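Local coordinates for protein SidF, inhibitor of growth family, member 3 (Legionella pneumophila subsp. pneumophila, PDB 4FYE) that acts as a phosphoinositide phosphatase of the pathogen Legionella, probably removing the 3-phosphate from phosphatidylinositol 3,4,5-trisphosphate, at residues R63-P69 and A125-S131; N649-Q654 and H707-T712; I9-T14 and V260-D265; Q26-L30 and D47-V51. The protein carries 1 engineered substitution. The contacts are given in a common frame with arbitrary orientation. Residues are numbered along the deposited sequence.

Interaction 1. Residues R63-P69 and A125-S131; sequences RPVTGQP and AKADLFS
Pro64 packs against the side chain of Phe130, with Pro64 CG 3.6 Å from Phe130 CE2. The two segments are irregular loops that run past each other in opposite senses and converge toward one end: the CA atoms of Arg63 and Phe130 are 8.3 Å apart, those of Pro69 and Ala127 5.4 Å. At the close end Ala127 N donates to Pro69 O (2.9 Å), and Pro69 CG touches Ala127 CB at 3.8 Å. In the middle Gln68, its chi2 near 72°, turns its amide to the opposing backbone, so that OE1 accepts from Leu129 N at 2.8 Å. Gly67 precedes it with positive phi (71°), while Pro69 CD rests 3.8 Å from Leu129 CG. At the wide end Arg63 extends along t chi1 and chi2, then bends at chi3 (m). Its NH1 forms a salt bridge with Asp128 OD2 (3.0 Å) and a weak hydrogen bond to Phe130 O (3.0 Å). Asp128, with t chi1, uses OD1 to accept from Phe130 N at 3.0 Å. Phe141 of helix 136-163 and Phe733 of helix 733-741 pack against Pro69, embedding this end among helices. Loop-to-loop packing thus joins the approach to helix 71-92 with the approach to helix 136-163, the second loop being shaped by the Asx turn at Asp128.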
loop_
_atom_site.group_PDB
_atom_site.type_symbol
_atom_site.label_atom_id
_atom_site.label_comp_id
_atom_site.label_asym_id
_atom_site.label_seq_id
_atom_site.Cartn_x
_atom_site.Cartn_y
_atom_site.Cartn_z
ATOM N N ARG A 63 -5.520 -19.670 21.005
ATOM C CA ARG A 63 -4.976 -19.666 19.633
ATOM C C ARG A 63 -6.172 -19.368 18.681
ATOM O O ARG A 63 -7.313 -19.747 18.956
ATOM C CB ARG A 63 -4.185 -20.984 19.334
ATOM C CG ARG A 63 -3.813 -21.242 17.842
ATOM C CD ARG A 63 -2.989 -22.537 17.608
ATOM N NE ARG A 63 -1.982 -22.652 18.675
ATOM C CZ ARG A 63 -0.678 -22.737 18.491
ATOM N NH1 ARG A 63 -0.143 -22.805 17.269
ATOM N NH2 ARG A 63 0.099 -22.790 19.538
ATOM N N PRO A 64 -5.943 -18.572 17.641
ATOM C CA PRO A 64 -7.007 -18.168 16.698
ATOM C C PRO A 64 -7.584 -19.279 15.828
ATOM O O PRO A 64 -6.846 -20.055 15.256
ATOM C CB PRO A 64 -6.279 -17.214 15.697
ATOM C CG PRO A 64 -5.023 -16.781 16.375
ATOM C CD PRO A 64 -4.719 -17.756 17.505
ATOM N N VAL A 65 -8.874 -19.218 15.574
ATOM C CA VAL A 65 -9.505 -20.221 14.767
ATOM C C VAL A 65 -10.001 -19.541 13.504
ATOM O O VAL A 65 -10.336 -20.191 12.510
ATOM C CB VAL A 65 -10.606 -20.845 15.652
ATOM C CG1 VAL A 65 -11.907 -21.108 14.894
ATOM C CG2 VAL A 65 -10.020 -22.041 16.438
ATOM N N THR A 66 -10.026 -18.212 13.522
ATOM C CA THR A 66 -10.321 -17.470 12.328
ATOM C C THR A 66 -9.007 -17.185 11.616
ATOM O O THR A 66 -7.893 -17.253 12.218
ATOM C CB THR A 66 -10.998 -16.140 12.688
ATOM O OG1 THR A 66 -10.242 -15.463 13.700
ATOM C CG2 THR A 66 -12.425 -16.373 13.274
ATOM N N GLY A 67 -9.085 -16.839 10.338
ATOM C CA GLY A 67 -7.856 -16.481 9.623
ATOM C C GLY A 67 -6.981 -17.727 9.382
ATOM O O GLY A 67 -5.757 -17.644 9.218
ATOM N N GLN A 68 -7.611 -18.890 9.317
ATOM C CA GLN A 68 -6.880 -20.118 9.236
ATOM C C GLN A 68 -7.149 -20.750 7.880
ATOM O O GLN A 68 -8.288 -20.843 7.494
ATOM C CB GLN A 68 -7.366 -20.966 10.402
ATOM C CG GLN A 68 -6.277 -21.795 11.016
ATOM C CD GLN A 68 -5.252 -21.016 11.836
ATOM O OE1 GLN A 68 -4.088 -21.161 11.642
ATOM N NE2 GLN A 68 -5.691 -20.294 12.787
ATOM N N PRO A 69 -6.115 -21.175 7.105
ATOM C CA PRO A 69 -6.513 -21.717 5.739
ATOM C C PRO A 69 -7.254 -22.993 5.832
ATOM O O PRO A 69 -6.918 -23.871 6.642
ATOM C CB PRO A 69 -5.212 -22.047 5.065
ATOM C CG PRO A 69 -4.176 -21.364 5.886
ATOM C CD PRO A 69 -4.668 -21.168 7.278
ATOM N N ALA A 125 -8.222 -30.863 6.556
ATOM C CA ALA A 125 -8.315 -29.793 5.562
ATOM C C ALA A 125 -7.780 -28.485 6.081
ATOM O O ALA A 125 -7.592 -27.570 5.326
ATOM C CB ALA A 125 -9.765 -29.611 5.136
ATOM N N LYS A 126 -7.561 -28.364 7.374
ATOM C CA LYS A 126 -7.278 -27.027 7.932
ATOM C C LYS A 126 -5.824 -26.916 8.293
ATOM O O LYS A 126 -5.232 -27.870 8.772
ATOM C CB LYS A 126 -8.161 -26.679 9.152
ATOM C CG LYS A 126 -9.667 -26.817 8.907
ATOM C CD LYS A 126 -10.469 -26.214 10.077
ATOM C CE LYS A 126 -11.512 -27.203 10.588
ATOM N NZ LYS A 126 -12.002 -26.954 11.986
ATOM N N ALA A 127 -5.242 -25.750 8.063
ATOM C CA ALA A 127 -3.855 -25.545 8.434
ATOM C C ALA A 127 -3.848 -24.852 9.767
ATOM O O ALA A 127 -4.848 -24.292 10.167
ATOM C CB ALA A 127 -3.140 -24.689 7.404
ATOM N N ASP A 128 -2.718 -24.913 10.463
ATOM C CA ASP A 128 -2.451 -24.039 11.580
ATOM C C ASP A 128 -1.215 -23.212 11.219
ATOM O O ASP A 128 -0.097 -23.753 11.023
ATOM C CB ASP A 128 -2.223 -24.820 12.846
ATOM C CG ASP A 128 -1.837 -23.891 14.053
ATOM O OD1 ASP A 128 -2.031 -22.628 13.992
ATOM O OD2 ASP A 128 -1.337 -24.431 15.079
ATOM N N LEU A 129 -1.431 -21.918 11.075
ATOM C CA LEU A 129 -0.415 -20.944 10.670
ATOM C C LEU A 129 0.589 -20.664 11.779
ATOM O O LEU A 129 1.669 -20.124 11.486
ATOM C CB LEU A 129 -1.042 -19.594 10.384
ATOM C CG LEU A 129 -1.757 -19.371 9.036
ATOM C CD1 LEU A 129 -2.065 -17.902 8.877
ATOM C CD2 LEU A 129 -1.001 -19.864 7.822
ATOM N N PHE A 130 0.302 -21.068 13.022
ATOM C CA PHE A 130 1.119 -20.519 14.102
ATOM C C PHE A 130 1.855 -21.611 14.762
ATOM O O PHE A 130 2.219 -21.532 15.873
ATOM C CB PHE A 130 0.257 -19.801 15.102
ATOM C CG PHE A 130 -0.553 -18.735 14.457
ATOM C CD1 PHE A 130 0.101 -17.686 13.738
ATOM C CD2 PHE A 130 -1.956 -18.786 14.476
ATOM C CE1 PHE A 130 -0.637 -16.717 13.087
ATOM C CE2 PHE A 130 -2.690 -17.809 13.815
ATOM C CZ PHE A 130 -2.018 -16.765 13.129
ATOM N N SER A 131 2.122 -22.602 13.976
ATOM C CA SER A 131 2.767 -23.787 14.372
ATOM C C SER A 131 3.716 -24.143 13.234
ATOM O O SER A 131 3.580 -23.641 12.080
ATOM C CB SER A 131 1.633 -24.838 14.264
ATOM O OG SER A 131 2.008 -25.820 15.083
#

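Interaction 2. Residues N649-Q654 and H707-T712; sequences NNDRGQ and HHTANT. With PO4 (phosphate ion), chain B.
A phosphate ion sits in the turn that leads into helix 652-668, while the back of the same turn leans on another helix. Asn649 takes a left-handed conformation (phi 78°, psi 3°), after which the backbone NH groups turn inward: Asp651 N reaches phosphate O4 at 3.0 Å and Arg652 N reaches O1 at 2.9 Å. The Arg652 side chain clasps the ion through NE to O1 (2.7 Å) and NH2 to O2 (2.9 Å); Ser646 and Lys647 add further hydrogen bonds. Across the contact the CA atoms of Asn650 and His708 are 6.1 Å apart. Asn650, chi1 m, accepts through OD1 from Asn711 ND2 at 2.9 Å, and its CB lies 3.8 Å from His708 CD2. Gln654 NE2 donates to Asn649 O at 3.0 Å and packs, without a hydrogen bond, over one face of the His707 ring; Gln654 OE1 is held by Tyr204. Asp651 OD1 accepts from the backbone of Lys718. The ion, probably from the crystallisation liquor, is bound in a manner consistent with the P-loop of a CX5R phosphatase; Arg652 would be the motif arginine and Ser646, probably the engineered substitution, would replace the cysteine.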
loop_
_atom_site.group_PDB
_atom_site.type_symbol
_atom_site.label_atom_id
_atom_site.label_comp_id
_atom_site.label_asym_id
_atom_site.label_seq_id
_atom_site.Cartn_x
_atom_site.Cartn_y
_atom_site.Cartn_z
ATOM N N ASN A 649 1.383 -6.307 -5.462
ATOM C CA ASN A 649 1.092 -5.871 -4.108
ATOM C C ASN A 649 0.409 -6.936 -3.273
ATOM O O ASN A 649 0.050 -6.702 -2.136
ATOM C CB ASN A 649 0.262 -4.597 -4.095
ATOM C CG ASN A 649 0.394 -3.852 -2.792
ATOM O OD1 ASN A 649 1.497 -3.618 -2.317
ATOM N ND2 ASN A 649 -0.731 -3.497 -2.195
ATOM N N ASN A 650 0.223 -8.106 -3.855
ATOM C CA ASN A 650 -0.315 -9.242 -3.132
ATOM C C ASN A 650 0.598 -9.773 -2.036
ATOM O O ASN A 650 0.129 -10.227 -1.003
ATOM C CB ASN A 650 -0.714 -10.357 -4.092
ATOM C CG ASN A 650 -1.984 -10.041 -4.841
ATOM O OD1 ASN A 650 -2.885 -9.411 -4.305
ATOM N ND2 ASN A 650 -2.056 -10.469 -6.087
ATOM N N ASP A 651 1.898 -9.771 -2.287
ATOM C CA ASP A 651 2.808 -10.488 -1.415
ATOM C C ASP A 651 3.776 -9.661 -0.578
ATOM O O ASP A 651 3.563 -9.485 0.605
ATOM C CB ASP A 651 3.550 -11.539 -2.231
ATOM C CG ASP A 651 2.652 -12.216 -3.243
ATOM O OD1 ASP A 651 1.727 -12.937 -2.834
ATOM O OD2 ASP A 651 2.860 -12.021 -4.452
ATOM N N ARG A 652 4.841 -9.158 -1.187
ATOM C CA ARG A 652 5.866 -8.440 -0.436
ATOM C C ARG A 652 5.348 -7.168 0.218
ATOM O O ARG A 652 5.680 -6.867 1.349
ATOM C CB ARG A 652 7.056 -8.113 -1.332
ATOM C CG ARG A 652 8.139 -9.168 -1.332
ATOM C CD ARG A 652 9.096 -8.974 -2.486
ATOM N NE ARG A 652 8.399 -8.709 -3.733
ATOM C CZ ARG A 652 9.004 -8.539 -4.898
ATOM N NH1 ARG A 652 10.316 -8.600 -4.976
ATOM N NH2 ARG A 652 8.296 -8.307 -5.985
ATOM N N GLY A 653 4.527 -6.435 -0.514
ATOM C CA GLY A 653 3.942 -5.154 -0.039
ATOM C C GLY A 653 2.990 -5.334 1.113
ATOM O O GLY A 653 2.978 -4.534 2.067
ATOM N N GLN A 654 2.187 -6.391 1.060
ATOM C CA GLN A 654 1.326 -6.750 2.202
ATOM C C GLN A 654 2.102 -7.016 3.499
ATOM O O GLN A 654 1.618 -6.693 4.614
ATOM C CB GLN A 654 0.532 -8.055 1.918
ATOM C CG GLN A 654 -0.581 -7.881 0.911
ATOM C CD GLN A 654 -1.361 -6.628 1.225
ATOM O OE1 GLN A 654 -2.070 -6.558 2.212
ATOM N NE2 GLN A 654 -1.183 -5.610 0.410
ATOM N N HIS A 707 -7.818 -9.547 1.489
ATOM C CA HIS A 707 -7.342 -8.704 0.404
ATOM C C HIS A 707 -6.953 -9.586 -0.748
ATOM O O HIS A 707 -7.412 -9.327 -1.843
ATOM C CB HIS A 707 -6.231 -7.774 0.897
ATOM C CG HIS A 707 -5.297 -7.281 -0.174
ATOM N ND1 HIS A 707 -5.434 -6.065 -0.747
ATOM C CD2 HIS A 707 -4.190 -7.882 -0.777
ATOM C CE1 HIS A 707 -4.481 -5.905 -1.695
ATOM N NE2 HIS A 707 -3.724 -7.018 -1.722
ATOM N N HIS A 708 -6.170 -10.660 -0.514
ATOM C CA HIS A 708 -5.778 -11.584 -1.593
ATOM C C HIS A 708 -6.956 -12.240 -2.298
ATOM O O HIS A 708 -6.945 -12.472 -3.524
ATOM C CB HIS A 708 -4.798 -12.649 -1.050
ATOM C CG HIS A 708 -3.965 -13.347 -2.128
ATOM N ND1 HIS A 708 -4.450 -14.393 -2.897
ATOM C CD2 HIS A 708 -2.653 -13.156 -2.516
ATOM C CE1 HIS A 708 -3.489 -14.809 -3.747
ATOM N NE2 HIS A 708 -2.375 -14.083 -3.494
ATOM N N THR A 709 -7.994 -12.564 -1.537
ATOM C CA THR A 709 -9.179 -13.191 -2.107
ATOM C C THR A 709 -9.892 -12.226 -3.062
ATOM O O THR A 709 -10.176 -12.577 -4.210
ATOM C CB THR A 709 -10.103 -13.718 -0.995
ATOM O OG1 THR A 709 -9.329 -14.633 -0.208
ATOM C CG2 THR A 709 -11.299 -14.476 -1.584
ATOM N N ALA A 710 -10.171 -11.035 -2.581
ATOM C CA ALA A 710 -10.690 -9.929 -3.419
ATOM C C ALA A 710 -9.840 -9.639 -4.667
ATOM O O ALA A 710 -10.366 -9.301 -5.714
ATOM C CB ALA A 710 -10.806 -8.653 -2.590
ATOM N N ASN A 711 -8.536 -9.789 -4.572
ATOM C CA ASN A 711 -7.744 -9.576 -5.754
ATOM C C ASN A 711 -7.659 -10.739 -6.659
ATOM O O ASN A 711 -7.520 -10.517 -7.837
ATOM C CB ASN A 711 -6.299 -9.193 -5.436
ATOM C CG ASN A 711 -6.131 -7.728 -5.154
ATOM O OD1 ASN A 711 -7.071 -6.943 -5.268
ATOM N ND2 ASN A 711 -4.937 -7.355 -4.746
ATOM N N THR A 712 -7.652 -11.977 -6.146
ATOM C CA THR A 712 -7.353 -13.127 -7.045
ATOM C C THR A 712 -8.425 -14.170 -7.042
ATOM O O THR A 712 -8.405 -15.032 -7.887
ATOM C CB THR A 712 -5.987 -13.839 -6.765
ATOM O OG1 THR A 712 -6.063 -14.520 -5.495
ATOM C CG2 THR A 712 -4.775 -12.781 -6.741
HETATM P P PO4 B . 4.803 -9.302 -5.038
HETATM O O1 PO4 B . 5.810 -9.512 -3.901
HETATM O O2 PO4 B . 5.419 -8.463 -6.150
HETATM O O3 PO4 B . 4.312 -10.586 -5.723
HETATM O O4 PO4 B . 3.563 -8.571 -4.488
#

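Interaction 3. Residues I9-T14 and V260-D265; sequences IETYVT and VTIHHD
This is helix-on-sheet packing: the N-terminal helix 9-16 lies against strand 260-268, an outermost strand of the six-stranded mixed sheet. The axes of helix segment 9-14 and strand segment 260-265 approach to 9.2 Å and their directions differ by 116°. The nearest CA pairs are Thr14 with Val260 (6.3 Å) and, at the other end, Ile9 with Asp265 (9.6 Å). One turn apart, Ile9 and Val13 point toward the strand. Ile262, chi1 m and chi2 t, brings CD1 to 4.1 Å from both Ile9 CG2 and Glu10 CA and 4.5 Å from Val13 CG2; Val13 CG1 lies 4.3 Å from Val260 CG1. Thr14 OG1 donates to Glu10 O (2.9 Å). Beyond Ile262, the classic beta bulge at His263 and His264, opposite Ala251, precedes Asp265, whose CA-to-CB bond points toward the helix. Phe201 continues the apolar layer beside Val13 and Val260. No hydrogen bond joins the two segments, and Asp265 spends its charge on Arg248, Arg308 and Arg312, so hydrophobic packing holds the helix.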
loop_
_atom_site.group_PDB
_atom_site.type_symbol
_atom_site.label_atom_id
_atom_site.label_comp_id
_atom_site.label_asym_id
_atom_site.label_seq_id
_atom_site.Cartn_x
_atom_site.Cartn_y
_atom_site.Cartn_z
ATOM N N ILE A 9 -13.224 10.926 6.468
ATOM C CA ILE A 9 -12.750 9.572 6.669
ATOM C C ILE A 9 -13.213 9.024 8.037
ATOM O O ILE A 9 -13.755 7.912 8.110
ATOM C CB ILE A 9 -11.215 9.514 6.484
ATOM C CG1 ILE A 9 -10.789 8.386 5.533
ATOM C CG2 ILE A 9 -10.399 9.687 7.782
ATOM C CD1 ILE A 9 -11.410 7.039 5.711
ATOM N N GLU A 10 -13.053 9.814 9.104
ATOM C CA GLU A 10 -13.433 9.356 10.403
ATOM C C GLU A 10 -14.915 9.046 10.443
ATOM O O GLU A 10 -15.306 8.005 11.023
ATOM C CB GLU A 10 -13.090 10.350 11.527
ATOM C CG GLU A 10 -13.298 9.694 12.883
ATOM C CD GLU A 10 -13.158 10.604 14.123
ATOM O OE1 GLU A 10 -13.905 10.369 15.132
ATOM O OE2 GLU A 10 -12.299 11.530 14.103
ATOM N N THR A 11 -15.764 9.904 9.857
ATOM C CA THR A 11 -17.189 9.613 10.004
ATOM C C THR A 11 -17.511 8.347 9.192
ATOM O O THR A 11 -18.156 7.421 9.670
ATOM C CB THR A 11 -18.153 10.788 9.695
ATOM O OG1 THR A 11 -18.582 10.675 8.344
ATOM C CG2 THR A 11 -17.534 12.166 9.931
ATOM N N TYR A 12 -17.016 8.279 7.977
ATOM C CA TYR A 12 -17.120 7.024 7.261
ATOM C C TYR A 12 -16.647 5.757 8.012
ATOM O O TYR A 12 -17.365 4.753 8.060
ATOM C CB TYR A 12 -16.450 7.113 5.924
ATOM C CG TYR A 12 -16.734 5.956 5.003
ATOM C CD1 TYR A 12 -18.035 5.452 4.806
ATOM C CD2 TYR A 12 -15.720 5.397 4.276
ATOM C CE1 TYR A 12 -18.289 4.406 3.912
ATOM C CE2 TYR A 12 -15.956 4.377 3.367
ATOM C CZ TYR A 12 -17.230 3.884 3.187
ATOM O OH TYR A 12 -17.388 2.840 2.295
ATOM N N VAL A 13 -15.474 5.789 8.616
ATOM C CA VAL A 13 -14.948 4.592 9.301
ATOM C C VAL A 13 -15.885 4.200 10.457
ATOM O O VAL A 13 -16.125 2.989 10.736
ATOM C CB VAL A 13 -13.550 4.902 9.835
ATOM C CG1 VAL A 13 -13.118 3.869 10.845
ATOM C CG2 VAL A 13 -12.540 5.115 8.661
ATOM N N THR A 14 -16.450 5.226 11.105
ATOM C CA THR A 14 -17.366 5.028 12.189
ATOM C C THR A 14 -18.637 4.357 11.705
ATOM O O THR A 14 -19.111 3.412 12.326
ATOM C CB THR A 14 -17.756 6.363 12.803
ATOM O OG1 THR A 14 -16.584 6.958 13.393
ATOM C CG2 THR A 14 -18.825 6.145 13.851
ATOM N N VAL A 260 -14.306 6.467 17.346
ATOM C CA VAL A 260 -13.133 5.877 16.821
ATOM C C VAL A 260 -11.947 6.792 17.045
ATOM O O VAL A 260 -12.089 7.993 16.939
ATOM C CB VAL A 260 -13.384 5.629 15.336
ATOM C CG1 VAL A 260 -12.176 5.915 14.517
ATOM C CG2 VAL A 260 -13.895 4.218 15.145
ATOM N N THR A 261 -10.791 6.225 17.391
ATOM C CA THR A 261 -9.526 6.935 17.218
ATOM C C THR A 261 -8.729 6.157 16.149
ATOM O O THR A 261 -8.627 4.925 16.204
ATOM C CB THR A 261 -8.766 6.970 18.559
ATOM O OG1 THR A 261 -9.595 7.627 19.527
ATOM C CG2 THR A 261 -7.440 7.698 18.467
ATOM N N ILE A 262 -8.132 6.882 15.219
ATOM C CA ILE A 262 -7.465 6.325 14.088
ATOM C C ILE A 262 -5.988 6.364 14.396
ATOM O O ILE A 262 -5.473 7.435 14.639
ATOM C CB ILE A 262 -7.835 7.112 12.808
ATOM C CG1 ILE A 262 -9.304 6.815 12.412
ATOM C CG2 ILE A 262 -6.968 6.661 11.648
ATOM C CD1 ILE A 262 -9.785 7.563 11.188
ATOM N N HIS A 263 -5.305 5.209 14.421
ATOM C CA HIS A 263 -3.858 5.171 14.721
ATOM C C HIS A 263 -3.009 5.052 13.475
ATOM O O HIS A 263 -1.799 5.205 13.544
ATOM C CB HIS A 263 -3.481 4.034 15.703
ATOM C CG HIS A 263 -4.424 3.899 16.869
ATOM N ND1 HIS A 263 -4.530 4.843 17.856
ATOM C CD2 HIS A 263 -5.350 2.899 17.186
ATOM C CE1 HIS A 263 -5.455 4.455 18.747
ATOM N NE2 HIS A 263 -5.968 3.277 18.336
ATOM N N HIS A 264 -3.612 4.774 12.331
ATOM C CA HIS A 264 -2.858 4.691 11.081
ATOM C C HIS A 264 -3.756 4.911 9.898
ATOM O O HIS A 264 -4.891 4.373 9.811
ATOM C CB HIS A 264 -2.152 3.348 10.964
ATOM C CG HIS A 264 -1.351 3.181 9.692
ATOM N ND1 HIS A 264 -0.163 3.777 9.505
ATOM C CD2 HIS A 264 -1.595 2.435 8.557
ATOM C CE1 HIS A 264 0.333 3.459 8.312
ATOM N NE2 HIS A 264 -0.542 2.627 7.721
ATOM N N ASP A 265 -3.216 5.644 8.939
ATOM C CA ASP A 265 -3.913 6.042 7.748
ATOM C C ASP A 265 -2.877 6.190 6.580
ATOM O O ASP A 265 -2.088 7.149 6.557
ATOM C CB ASP A 265 -4.634 7.354 8.040
ATOM C CG ASP A 265 -5.404 7.881 6.807
ATOM O OD1 ASP A 265 -5.059 7.480 5.641
ATOM O OD2 ASP A 265 -6.377 8.657 7.008
#

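Interaction 4. Residues Q26-L30 and D47-V51; sequences QNQHL and DGKQV
Gln50 uses both polar atoms of its amide: NE2 donates to Asn27 O at 3.1 Å, and OE1 accepts from His29 N at 3.3 Å. The side chain reaches from the start of strand 50-55 to segment 26-30 with chi1 m and chi2 t, and so ties down the backbone on both flanks of Gln28, whose CA lies 3.4 Å from Gln50 OE1. The CA atoms of Gln28 and Gln50, the nearest pair, are 7.8 Å apart, bridged by side chains. Segment 26-30 leaves a short 3-10 turn at Asn27, and psi near 150° at Gln28 extends the chain before His29. In the third bond His29, its CB directed at the partner and chi1 m, donates from NE2 to Gly48 O at 3.3 Å. That carbonyl meets the imidazole at its edge, whereas Gln50 OE1 stands over one ring face, 3.6 Å from His29 CD2. Gly48 N makes a weak hydrogen bond to Asp47 OD2 (2.7 Å). Two backbone carbonyls and one backbone NH are thereby satisfied by side chains, in a surface contact with little apolar packing. Gln50 touches Val40 of the neighbouring strand 39-42, and its backbone pairs with Thr184 of strand 184-189; the contact therefore fastens the loop after helix 9-16 to the side of the six-stranded sheet bordered by strand 39-42.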
loop_
_atom_site.group_PDB
_atom_site.type_symbol
_atom_site.label_atom_id
_atom_site.label_comp_id
_atom_site.label_asym_id
_atom_site.label_seq_id
_atom_site.Cartn_x
_atom_site.Cartn_y
_atom_site.Cartn_z
ATOM N N GLN A 26 -26.241 -15.138 -2.997
ATOM C CA GLN A 26 -26.526 -14.940 -4.415
ATOM C C GLN A 26 -26.341 -13.475 -4.789
ATOM O O GLN A 26 -26.266 -13.141 -5.964
ATOM C CB GLN A 26 -27.942 -15.421 -4.773
ATOM C CG GLN A 26 -29.070 -14.482 -4.362
ATOM C CD GLN A 26 -29.710 -14.811 -3.014
ATOM O OE1 GLN A 26 -30.936 -14.707 -2.860
ATOM N NE2 GLN A 26 -28.893 -15.185 -2.026
ATOM N N ASN A 27 -26.261 -12.601 -3.786
ATOM C CA ASN A 27 -26.124 -11.180 -4.042
ATOM C C ASN A 27 -24.717 -10.626 -3.840
ATOM O O ASN A 27 -24.474 -9.450 -4.108
ATOM C CB ASN A 27 -27.134 -10.388 -3.226
ATOM C CG ASN A 27 -28.569 -10.541 -3.754
ATOM O OD1 ASN A 27 -29.511 -10.227 -3.033
ATOM N ND2 ASN A 27 -28.739 -11.017 -5.012
ATOM N N GLN A 28 -23.782 -11.470 -3.411
ATOM C CA GLN A 28 -22.406 -10.989 -3.151
ATOM C C GLN A 28 -21.680 -10.768 -4.468
ATOM O O GLN A 28 -21.982 -11.421 -5.467
ATOM C CB GLN A 28 -21.648 -11.961 -2.242
ATOM C CG GLN A 28 -22.493 -12.396 -1.053
ATOM C CD GLN A 28 -21.854 -13.425 -0.158
ATOM O OE1 GLN A 28 -20.793 -13.958 -0.457
ATOM N NE2 GLN A 28 -22.492 -13.689 0.978
ATOM N N HIS A 29 -20.758 -9.816 -4.485
ATOM C CA HIS A 29 -19.911 -9.631 -5.659
ATOM C C HIS A 29 -18.974 -10.789 -6.035
ATOM O O HIS A 29 -18.531 -10.907 -7.183
ATOM C CB HIS A 29 -19.154 -8.316 -5.499
ATOM C CG HIS A 29 -20.078 -7.112 -5.345
ATOM N ND1 HIS A 29 -21.230 -6.958 -6.085
ATOM C CD2 HIS A 29 -19.994 -6.007 -4.514
ATOM C CE1 HIS A 29 -21.843 -5.827 -5.718
ATOM N NE2 HIS A 29 -21.093 -5.243 -4.748
ATOM N N LEU A 30 -18.640 -11.649 -5.084
ATOM C CA LEU A 30 -17.717 -12.740 -5.368
ATOM C C LEU A 30 -17.692 -13.656 -4.146
ATOM O O LEU A 30 -18.158 -13.276 -3.067
ATOM C CB LEU A 30 -16.321 -12.183 -5.706
ATOM C CG LEU A 30 -15.443 -11.708 -4.530
ATOM C CD1 LEU A 30 -14.183 -12.567 -4.326
ATOM C CD2 LEU A 30 -15.069 -10.272 -4.772
ATOM N N ASP A 47 -24.406 3.184 -2.124
ATOM C CA ASP A 47 -25.582 2.362 -2.440
ATOM C C ASP A 47 -25.328 0.887 -2.806
ATOM O O ASP A 47 -25.813 -0.009 -2.110
ATOM C CB ASP A 47 -26.390 3.034 -3.545
ATOM C CG ASP A 47 -25.591 3.170 -4.818
ATOM O OD1 ASP A 47 -26.233 3.272 -5.893
ATOM O OD2 ASP A 47 -24.323 3.134 -4.732
ATOM N N GLY A 48 -24.606 0.611 -3.889
ATOM C CA GLY A 48 -24.403 -0.811 -4.266
ATOM C C GLY A 48 -23.051 -1.395 -3.833
ATOM O O GLY A 48 -22.623 -2.394 -4.363
ATOM N N LYS A 49 -22.353 -0.751 -2.897
ATOM C CA LYS A 49 -21.095 -1.319 -2.395
ATOM C C LYS A 49 -21.275 -2.291 -1.194
ATOM O O LYS A 49 -22.274 -2.229 -0.440
ATOM C CB LYS A 49 -20.033 -0.244 -2.108
ATOM C CG LYS A 49 -19.758 0.803 -3.206
ATOM C CD LYS A 49 -19.445 0.246 -4.592
ATOM C CE LYS A 49 -18.857 1.321 -5.513
ATOM N NZ LYS A 49 -18.331 0.782 -6.807
ATOM N N GLN A 50 -20.318 -3.208 -1.057
ATOM C CA GLN A 50 -20.376 -4.191 0.005
ATOM C C GLN A 50 -19.178 -4.137 0.910
ATOM O O GLN A 50 -18.131 -3.603 0.534
ATOM C CB GLN A 50 -20.550 -5.592 -0.580
ATOM C CG GLN A 50 -22.023 -5.861 -0.900
ATOM C CD GLN A 50 -22.230 -7.087 -1.777
ATOM O OE1 GLN A 50 -21.404 -8.005 -1.805
ATOM N NE2 GLN A 50 -23.355 -7.113 -2.495
ATOM N N VAL A 51 -19.323 -4.789 2.060
ATOM C CA VAL A 51 -18.319 -4.795 3.067
ATOM C C VAL A 51 -18.142 -6.193 3.593
ATOM O O VAL A 51 -19.128 -6.840 3.928
ATOM C CB VAL A 51 -18.818 -3.941 4.205
ATOM C CG1 VAL A 51 -17.776 -3.835 5.278
ATOM C CG2 VAL A 51 -19.170 -2.587 3.651
#

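From the N terminus, interaction 3 opens first, on helix 9-16, and closes only at strand 260-268, enclosing the other five strands of the larger sheet. Two smaller closures fall within that span, one after the other. Interaction 4 binds the loop before strand 39-42 to strand 50-55, near the opposite edge of the sheet from strand 260-268; interaction 1 then joins the loops flanking the helices 71-92 and 98-119. Interaction 2 follows in series, linking the phosphate-binding turn to helix 701-712. It meets interaction 4 through packing of Leu30 CD1 on Thr709 O (4.0 Å), whereas interactions 1 and 3 have centres about 29 Å apart.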